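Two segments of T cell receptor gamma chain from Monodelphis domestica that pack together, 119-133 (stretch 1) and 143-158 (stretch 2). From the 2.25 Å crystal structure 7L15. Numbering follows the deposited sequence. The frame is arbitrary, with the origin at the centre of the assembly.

Stretch 1 (119-133) AFKKKPPKPIFFLPT
Stretch 2 (143-158) GTYICLLEDFFPNVVK

Neighbouring antiparallel strands are tied by their backbones, while their side chains alternate between the two faces of the sheet and pack against their neighbours there; this pair from a T cell receptor gamma chain illustrates both. Strand 126-130 runs against strand 143-150 with 159° between their N-to-C directions and an axial approach of 4.6 Å, and the two stretches bury 1132 Å² in all. Backbones are extended, with phi -80° to -133° and psi 104° to 144° along 126-130, and phi -88° to -139° and psi 120° to 160° along 143-150.

The register pairs Lys126 with Glu150, Ile128 with Leu148 and Phe130 with Ile146, each through two hydrogen bonds: Lys126 N to Glu150 O 2.9 Å and Glu150 N to Lys126 O 3.1 Å; Ile128 N to Leu148 O 2.7 Å and Leu148 N to Ile128 O 2.8 Å; Phe130 N to Ile146 O 2.9 Å and Ile146 N to Phe130 O 3.0 Å. Proline suits 127 because this position, opposite Leu149, is a non-hydrogen-bonded one and asks for no amide donor across the pair.

On the face bearing Ile128 and Phe130, the Phe130 ring (chi1 m, chi2 87°) has Ile146 CG2 3.6 Å from its CD1, while Leu148 CB lies at its edge, 4.4 Å from Phe130 CE1. Ile146 is m,t and Leu148 t,p. Ile128, also m,t, extends its CD1 to 3.5 Å from OE2 of Glu150 (p,t, chi3 31°), whose carboxylate oxygens are hydrogen-bonded elsewhere in the structure. Lys126 is modelled only to CB.

On the face bearing Pro127 and Phe129, Cys147, chi1 t, sets SG over one face of the Phe129 ring (chi1 m), 4.1 Å from its centroid, a sulfur-aromatic contact. Leu149 (m,t) brings CD2 between two prolines, 3.6 Å from Pro127 CB and 3.9 Å from Pro125 CB. Buried Pro125 also sets CG 3.9 Å from Phe152 CB.

Beyond the strand, Pro132 (C-gamma exo) lays its CD over the face of the Tyr145 ring (chi1 m), 3.9 Å from the centroid. An ideal CB on Gly143 would come within 2.9 Å of Pro132 CB; glycine leaves that space free.

At the other end the chain turns a corner at Asp151 (phi/psi 61/44), and a single bridge follows: Lys123 N to Phe153 O and Phe153 N to Lys123 O, both 3.0 Å. Lys123 (m,t,m,t) brings NZ 3.3 Å from Asp151 OD1, a salt bridge with a weak hydrogen bond. The Phe153 ring (chi1 t, chi2 -82°) lies along 120-122, with CE1 3.8 Å from Phe120 CB, CD1 3.6 Å from Lys121 O, and Lys122 CA at its edge.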

# COMPACT_ATOMS: atom_id res chain seq x y z
N ALA B 119 -21.39 11.50 11.94
CA ALA B 119 -20.48 12.15 12.88
C ALA B 119 -19.29 11.24 13.14
O ALA B 119 -19.41 10.01 13.16
CB ALA B 119 -21.19 12.47 14.20
N PHE B 120 -18.12 11.85 13.34
CA PHE B 120 -16.90 11.09 13.60
C PHE B 120 -15.99 11.93 14.47
O PHE B 120 -16.10 13.16 14.52
CB PHE B 120 -16.17 10.71 12.31
CG PHE B 120 -15.59 11.89 11.59
CD1 PHE B 120 -16.34 12.59 10.66
CD2 PHE B 120 -14.30 12.33 11.88
CE1 PHE B 120 -15.82 13.68 10.02
CE2 PHE B 120 -13.78 13.43 11.24
CZ PHE B 120 -14.54 14.10 10.31
N LYS B 121 -15.04 11.26 15.12
CA LYS B 121 -13.95 11.91 15.83
C LYS B 121 -12.67 11.16 15.48
O LYS B 121 -12.66 9.93 15.51
CB LYS B 121 -14.18 11.92 17.34
CG LYS B 121 -14.26 13.32 17.99
CD LYS B 121 -14.67 13.25 19.46
CE LYS B 121 -16.19 13.23 19.65
NZ LYS B 121 -16.59 13.07 21.09
N LYS B 122 -11.63 11.90 15.13
CA LYS B 122 -10.34 11.28 14.87
C LYS B 122 -9.75 10.76 16.18
O LYS B 122 -9.94 11.35 17.24
CB LYS B 122 -9.37 12.26 14.22
CG LYS B 122 -9.89 12.90 12.92
CD LYS B 122 -8.82 13.72 12.16
CE LYS B 122 -8.23 14.86 12.99
NZ LYS B 122 -9.13 16.04 13.13
N LYS B 123 -9.05 9.63 16.10
CA LYS B 123 -8.47 9.01 17.28
C LYS B 123 -7.10 8.49 16.88
O LYS B 123 -6.98 7.78 15.86
CB LYS B 123 -9.32 7.86 17.84
CG LYS B 123 -10.77 8.23 18.08
CD LYS B 123 -11.43 7.30 19.09
CE LYS B 123 -11.45 5.87 18.63
NZ LYS B 123 -12.52 5.14 19.35
N PRO B 124 -6.06 8.80 17.65
CA PRO B 124 -4.70 8.41 17.25
C PRO B 124 -4.41 6.97 17.65
O PRO B 124 -4.98 6.46 18.62
CB PRO B 124 -3.82 9.39 18.04
CG PRO B 124 -4.60 9.63 19.30
CD PRO B 124 -6.08 9.52 18.93
N PRO B 125 -3.51 6.30 16.93
CA PRO B 125 -3.10 4.96 17.35
C PRO B 125 -2.55 4.96 18.77
O PRO B 125 -1.84 5.88 19.18
CB PRO B 125 -2.02 4.59 16.32
CG PRO B 125 -2.27 5.50 15.15
CD PRO B 125 -2.78 6.77 15.74
N LYS B 126 -2.90 3.91 19.52
CA LYS B 126 -2.26 3.60 20.80
C LYS B 126 -1.29 2.43 20.59
O LYS B 126 -1.73 1.28 20.45
CB LYS B 126 -3.31 3.26 21.86
N PRO B 127 0.02 2.67 20.55
CA PRO B 127 0.96 1.58 20.24
C PRO B 127 1.24 0.69 21.45
O PRO B 127 1.28 1.15 22.59
CB PRO B 127 2.22 2.32 19.80
CG PRO B 127 2.13 3.63 20.43
CD PRO B 127 0.69 3.97 20.61
N ILE B 128 1.40 -0.60 21.17
CA ILE B 128 1.79 -1.60 22.15
C ILE B 128 2.90 -2.45 21.54
O ILE B 128 2.71 -3.04 20.47
CB ILE B 128 0.62 -2.50 22.59
CG1 ILE B 128 -0.50 -1.67 23.22
CG2 ILE B 128 1.10 -3.55 23.59
CD1 ILE B 128 -1.65 -2.52 23.72
N PHE B 129 4.04 -2.51 22.21
CA PHE B 129 5.23 -3.18 21.71
C PHE B 129 5.46 -4.49 22.45
O PHE B 129 5.31 -4.56 23.67
CB PHE B 129 6.47 -2.30 21.87
CG PHE B 129 6.46 -1.07 21.01
CD1 PHE B 129 6.94 -1.12 19.72
CD2 PHE B 129 5.98 0.13 21.51
CE1 PHE B 129 6.94 0.02 18.93
CE2 PHE B 129 5.98 1.28 20.73
CZ PHE B 129 6.45 1.23 19.45
N PHE B 130 5.84 -5.52 21.70
CA PHE B 130 6.27 -6.79 22.25
C PHE B 130 7.68 -7.06 21.75
O PHE B 130 7.96 -6.91 20.55
CB PHE B 130 5.34 -7.95 21.83
CG PHE B 130 3.88 -7.71 22.10
CD1 PHE B 130 3.08 -7.06 21.19
CD2 PHE B 130 3.28 -8.20 23.26
CE1 PHE B 130 1.72 -6.86 21.42
CE2 PHE B 130 1.93 -8.00 23.50
CZ PHE B 130 1.15 -7.33 22.57
N LEU B 131 8.57 -7.46 22.63
CA LEU B 131 9.95 -7.59 22.22
C LEU B 131 10.34 -9.06 22.09
O LEU B 131 9.66 -9.94 22.62
CB LEU B 131 10.86 -6.88 23.23
CG LEU B 131 10.64 -5.37 23.17
CD1 LEU B 131 9.83 -4.90 24.37
CD2 LEU B 131 11.94 -4.61 23.09
N PRO B 132 11.42 -9.36 21.36
CA PRO B 132 11.83 -10.76 21.19
C PRO B 132 11.92 -11.47 22.52
O PRO B 132 12.38 -10.91 23.51
CB PRO B 132 13.20 -10.65 20.52
CG PRO B 132 13.14 -9.35 19.76
CD PRO B 132 12.30 -8.43 20.61
N THR B 133 11.44 -12.71 22.56
CA THR B 133 11.54 -13.56 23.73
C THR B 133 12.73 -14.51 23.62
O THR B 133 13.14 -14.90 22.52
CB THR B 133 10.27 -14.39 23.94
OG1 THR B 133 10.05 -15.21 22.79
CG2 THR B 133 9.07 -13.50 24.14
N GLY B 143 14.69 -13.17 16.22
CA GLY B 143 13.80 -12.54 17.16
C GLY B 143 12.80 -11.63 16.48
O GLY B 143 13.14 -10.97 15.50
N THR B 144 11.58 -11.59 16.98
CA THR B 144 10.49 -10.86 16.34
C THR B 144 10.05 -9.69 17.22
O THR B 144 9.65 -9.90 18.38
CB THR B 144 9.31 -11.77 16.03
OG1 THR B 144 9.76 -12.88 15.23
CG2 THR B 144 8.23 -11.01 15.27
N TYR B 145 10.16 -8.49 16.69
CA TYR B 145 9.57 -7.30 17.29
C TYR B 145 8.16 -7.16 16.76
O TYR B 145 7.90 -7.38 15.58
CB TYR B 145 10.36 -6.04 16.93
CG TYR B 145 11.81 -6.09 17.29
CD1 TYR B 145 12.74 -6.68 16.44
CD2 TYR B 145 12.25 -5.54 18.49
CE1 TYR B 145 14.08 -6.72 16.79
CE2 TYR B 145 13.58 -5.58 18.83
CZ TYR B 145 14.49 -6.17 17.98
OH TYR B 145 15.82 -6.20 18.35
N ILE B 146 7.25 -6.80 17.64
CA ILE B 146 5.85 -6.69 17.28
C ILE B 146 5.36 -5.33 17.74
O ILE B 146 5.54 -4.97 18.90
CB ILE B 146 5.01 -7.81 17.93
CG1 ILE B 146 5.52 -9.18 17.49
CG2 ILE B 146 3.53 -7.61 17.63
CD1 ILE B 146 5.00 -10.34 18.38
N CYS B 147 4.75 -4.57 16.84
CA CYS B 147 4.01 -3.39 17.28
C CYS B 147 2.55 -3.51 16.88
O CYS B 147 2.23 -3.56 15.69
CB CYS B 147 4.59 -2.09 16.72
SG CYS B 147 3.59 -0.73 17.43
N LEU B 148 1.68 -3.49 17.88
CA LEU B 148 0.24 -3.38 17.70
C LEU B 148 -0.18 -1.92 17.86
O LEU B 148 0.13 -1.28 18.87
CB LEU B 148 -0.49 -4.27 18.71
CG LEU B 148 -2.00 -4.02 18.91
CD1 LEU B 148 -2.79 -4.38 17.66
CD2 LEU B 148 -2.50 -4.83 20.09
N LEU B 149 -0.86 -1.38 16.86
CA LEU B 149 -1.45 -0.05 16.95
C LEU B 149 -2.95 -0.23 17.12
O LEU B 149 -3.59 -0.86 16.28
CB LEU B 149 -1.15 0.76 15.70
CG LEU B 149 0.31 1.11 15.41
CD1 LEU B 149 0.35 1.83 14.10
CD2 LEU B 149 0.87 2.00 16.53
N GLU B 150 -3.53 0.33 18.17
CA GLU B 150 -4.95 0.07 18.34
C GLU B 150 -5.77 1.33 18.50
O GLU B 150 -5.27 2.42 18.82
CB GLU B 150 -5.25 -0.88 19.50
CG GLU B 150 -4.50 -0.65 20.77
CD GLU B 150 -4.89 -1.67 21.82
OE1 GLU B 150 -5.22 -2.83 21.45
OE2 GLU B 150 -4.89 -1.32 23.02
N ASP B 151 -7.07 1.15 18.24
CA ASP B 151 -8.11 2.11 18.55
C ASP B 151 -7.90 3.44 17.83
O ASP B 151 -8.06 4.51 18.42
CB ASP B 151 -8.21 2.33 20.06
CG ASP B 151 -9.54 2.93 20.46
OD1 ASP B 151 -10.54 2.56 19.82
OD2 ASP B 151 -9.58 3.76 21.39
N PHE B 152 -7.57 3.38 16.54
CA PHE B 152 -7.45 4.61 15.76
C PHE B 152 -8.62 4.77 14.80
O PHE B 152 -9.37 3.83 14.53
CB PHE B 152 -6.10 4.72 15.02
CG PHE B 152 -5.75 3.54 14.12
CD1 PHE B 152 -6.23 3.46 12.83
CD2 PHE B 152 -4.89 2.54 14.56
CE1 PHE B 152 -5.89 2.39 12.00
CE2 PHE B 152 -4.53 1.46 13.74
CZ PHE B 152 -5.04 1.38 12.46
N PHE B 153 -8.81 6.01 14.34
CA PHE B 153 -9.81 6.37 13.35
C PHE B 153 -9.29 7.62 12.65
O PHE B 153 -8.88 8.56 13.34
CB PHE B 153 -11.18 6.64 13.95
CG PHE B 153 -12.23 6.92 12.92
CD1 PHE B 153 -12.36 8.18 12.37
CD2 PHE B 153 -13.06 5.90 12.48
CE1 PHE B 153 -13.31 8.42 11.40
CE2 PHE B 153 -14.01 6.13 11.52
CZ PHE B 153 -14.14 7.39 10.98
N PRO B 154 -9.31 7.67 11.31
CA PRO B 154 -9.86 6.68 10.37
C PRO B 154 -9.00 5.42 10.20
O PRO B 154 -7.95 5.32 10.82
CB PRO B 154 -9.93 7.46 9.06
CG PRO B 154 -8.73 8.36 9.14
CD PRO B 154 -8.60 8.75 10.60
N ASN B 155 -9.47 4.47 9.37
CA ASN B 155 -8.79 3.20 9.11
C ASN B 155 -7.63 3.32 8.11
O ASN B 155 -7.50 2.49 7.21
CB ASN B 155 -9.81 2.17 8.62
CG ASN B 155 -10.48 2.58 7.31
OD1 ASN B 155 -10.53 3.75 6.96
ND2 ASN B 155 -11.00 1.58 6.57
N VAL B 156 -6.80 4.35 8.24
CA VAL B 156 -5.67 4.58 7.37
C VAL B 156 -4.46 4.83 8.26
O VAL B 156 -4.52 5.66 9.17
CB VAL B 156 -5.90 5.78 6.42
CG1 VAL B 156 -4.71 5.97 5.51
CG2 VAL B 156 -7.16 5.61 5.60
N VAL B 157 -3.36 4.12 7.99
CA VAL B 157 -2.17 4.25 8.81
C VAL B 157 -1.00 3.73 7.99
O VAL B 157 -1.17 2.89 7.11
CB VAL B 157 -2.33 3.51 10.16
CG1 VAL B 157 -2.30 2.00 9.94
CG2 VAL B 157 -1.26 3.94 11.18
N LYS B 158 0.19 4.26 8.28
CA LYS B 158 1.42 3.89 7.59
C LYS B 158 2.48 3.64 8.66
O LYS B 158 2.65 4.47 9.56
CB LYS B 158 1.85 5.00 6.63
CG LYS B 158 3.19 4.79 5.94
CD LYS B 158 3.46 5.90 4.91
CE LYS B 158 4.79 5.70 4.17
NZ LYS B 158 5.12 6.89 3.32
O HOH W 1 8.46 -11.12 20.28